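ABC transporter periplasmic-binding protein YTFQ (Escherichia coli, PDB 2VK2) binds alpha- and beta-galactofuranose in the periplasm as the solute-binding component of the ABC transporter YtfQRT-YjfF. Local coordinates at residues A[6-11]-A[45-50]. Sequence-based numbering, arbitrary orientation.
Sequences GFSQVG and ENQIKA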
loop_
_atom_site.group_PDB
_atom_site.type_symbol
_atom_site.label_atom_id
_atom_site.label_comp_id
_atom_site.label_asym_id
_atom_site.label_seq_id
_atom_site.Cartn_x
_atom_site.Cartn_y
_atom_site.Cartn_z
ATOM N N GLY A 6 8.545 -17.306 -9.115
ATOM C CA GLY A 6 9.499 -16.267 -8.755
ATOM C C GLY A 6 8.731 -14.997 -8.451
ATOM O O GLY A 6 7.983 -14.515 -9.295
ATOM N N PHE A 7 8.913 -14.463 -7.246
ATOM C CA PHE A 7 8.227 -13.248 -6.809
ATOM C C PHE A 7 9.249 -12.132 -6.659
ATOM O O PHE A 7 10.130 -12.197 -5.800
ATOM C CB PHE A 7 7.494 -13.530 -5.489
ATOM C CG PHE A 7 6.802 -12.332 -4.858
ATOM C CD1 PHE A 7 6.404 -11.216 -5.594
ATOM C CD2 PHE A 7 6.504 -12.362 -3.498
ATOM C CE1 PHE A 7 5.756 -10.146 -4.971
ATOM C CE2 PHE A 7 5.856 -11.303 -2.880
ATOM C CZ PHE A 7 5.481 -10.194 -3.616
ATOM N N SER A 8 9.147 -11.129 -7.530
ATOM C CA SER A 8 9.922 -9.905 -7.394
ATOM C C SER A 8 9.176 -8.968 -6.452
ATOM O O SER A 8 8.185 -8.341 -6.833
ATOM C CB SER A 8 10.148 -9.229 -8.746
ATOM O OG SER A 8 10.836 -8.005 -8.567
ATOM N N GLN A 9 9.668 -8.903 -5.218
ATOM C CA GLN A 9 9.090 -8.104 -4.147
ATOM C C GLN A 9 9.801 -6.748 -4.109
ATOM O O GLN A 9 10.989 -6.655 -4.426
ATOM C CB GLN A 9 9.256 -8.884 -2.827
ATOM C CG GLN A 9 8.709 -8.252 -1.545
ATOM C CD GLN A 9 7.245 -7.871 -1.637
ATOM O OE1 GLN A 9 6.865 -7.057 -2.470
ATOM N NE2 GLN A 9 6.419 -8.433 -0.755
ATOM N N VAL A 10 9.069 -5.697 -3.743
ATOM C CA VAL A 10 9.612 -4.334 -3.719
ATOM C C VAL A 10 10.734 -4.212 -2.696
ATOM O O VAL A 10 11.781 -3.618 -2.962
ATOM C CB VAL A 10 8.513 -3.298 -3.368
ATOM C CG1 VAL A 10 9.108 -1.898 -3.206
ATOM C CG2 VAL A 10 7.413 -3.299 -4.414
ATOM N N GLY A 11 10.493 -4.785 -1.523
ATOM C CA GLY A 11 11.394 -4.669 -0.387
ATOM C C GLY A 11 10.623 -4.933 0.889
ATOM O O GLY A 11 9.704 -5.745 0.901
ATOM N N GLU A 45 15.144 -1.202 -11.061
ATOM C CA GLU A 45 16.130 -1.936 -11.856
ATOM C C GLU A 45 16.524 -3.252 -11.181
ATOM O O GLU A 45 16.800 -4.234 -11.865
ATOM C CB GLU A 45 17.361 -1.081 -12.178
ATOM C CG GLU A 45 18.301 -1.702 -13.233
ATOM C CD GLU A 45 17.665 -1.901 -14.611
ATOM O OE1 GLU A 45 16.592 -1.331 -14.888
ATOM O OE2 GLU A 45 18.266 -2.628 -15.431
ATOM N N ASN A 46 16.533 -3.281 -9.847
ATOM C CA ASN A 46 16.748 -4.538 -9.126
ATOM C C ASN A 46 15.624 -5.535 -9.398
ATOM O O ASN A 46 15.872 -6.728 -9.558
ATOM C CB ASN A 46 16.865 -4.305 -7.616
ATOM C CG ASN A 46 18.140 -3.585 -7.225
ATOM O OD1 ASN A 46 19.135 -3.602 -7.946
ATOM N ND2 ASN A 46 18.116 -2.957 -6.058
ATOM N N GLN A 47 14.391 -5.043 -9.457
ATOM C CA GLN A 47 13.252 -5.892 -9.781
ATOM C C GLN A 47 13.360 -6.450 -11.198
ATOM O O GLN A 47 13.101 -7.630 -11.419
ATOM C CB GLN A 47 11.937 -5.130 -9.624
ATOM C CG GLN A 47 11.619 -4.729 -8.190
ATOM C CD GLN A 47 10.167 -4.355 -8.019
ATOM O OE1 GLN A 47 9.767 -3.232 -8.313
ATOM N NE2 GLN A 47 9.362 -5.303 -7.559
ATOM N N ILE A 48 13.737 -5.603 -12.152
ATOM C CA ILE A 48 13.876 -6.023 -13.542
ATOM C C ILE A 48 14.952 -7.104 -13.662
ATOM O O ILE A 48 14.741 -8.114 -14.333
ATOM C CB ILE A 48 14.160 -4.815 -14.465
ATOM C CG1 ILE A 48 12.896 -3.959 -14.586
ATOM C CG2 ILE A 48 14.630 -5.275 -15.842
ATOM C CD1 ILE A 48 13.114 -2.620 -15.233
ATOM N N LYS A 49 16.081 -6.913 -12.985
ATOM C CA LYS A 49 17.129 -7.937 -12.937
ATOM C C LYS A 49 16.606 -9.259 -12.371
ATOM O O LYS A 49 16.918 -10.328 -12.894
ATOM C CB LYS A 49 18.321 -7.459 -12.110
ATOM C CG LYS A 49 19.137 -6.364 -12.771
ATOM C CD LYS A 49 20.124 -5.774 -11.786
ATOM C CE LYS A 49 21.036 -4.752 -12.436
ATOM N NZ LYS A 49 21.871 -4.084 -11.404
ATOM N N ALA A 50 15.807 -9.183 -11.310
ATOM C CA ALA A 50 15.238 -10.383 -10.695
ATOM C C ALA A 50 14.292 -11.103 -11.650
ATOM O O ALA A 50 14.346 -12.328 -11.776
ATOM C CB ALA A 50 14.518 -10.030 -9.403
#
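Q47 reaches from helix 44-57 to S8 on strand 4-9, and these two residues account for most of this buried contact. Q47 NE2 donates to S8 OG at 3.2 Å. The hydroxyl is tilted out of the amide plane, and the N-H...O angle of 135° makes the bond bent. NE2 also makes a weak bond to S8 O, 3.3 Å away. Outside the two segments, NE2 has its strongest partner in A65 O, and OE1 accepts from V67 N. Both ends of the buried amide are therefore satisfied, and the bonds at OE1 and NE2 fix which way the amide is flipped. S8 OG lies anti to its own backbone N (chi1 177°), which sets it against the Q47 side chain, 3.3 Å from Q47 CB. A50 CB packs more loosely on the same hydroxyl, at 4.3 Å from OG. V10 CG2 touches Q47 NE2 at 4.2 Å. An alanine in place of Q47 would probably leave A65 O and V67 N without their side-chain partners and open a gap beside S8. The CB of Q9 points away from the helix. Q9 OE1 accepts from V10 N at 2.9 Å, in the carbonyl plane on a lone pair. OE1 also accepts from R17, a galactofuranose-binding residue, and Q9 NE2 is held by E20 and T21. The axes of strand 6-9 and helix 45-50 run nearly antiparallel, at 174°, with a closest approach of 8.4 Å. Helix 44-57 joins parallel strands 34-39 and 61-64 in a beta-alpha-beta crossover past strand 4-9, in the Rossmann-like N-terminal lobe of a periplasmic sugar-binding protein, where this strand leads toward galactofuranose-binding residues 13-17.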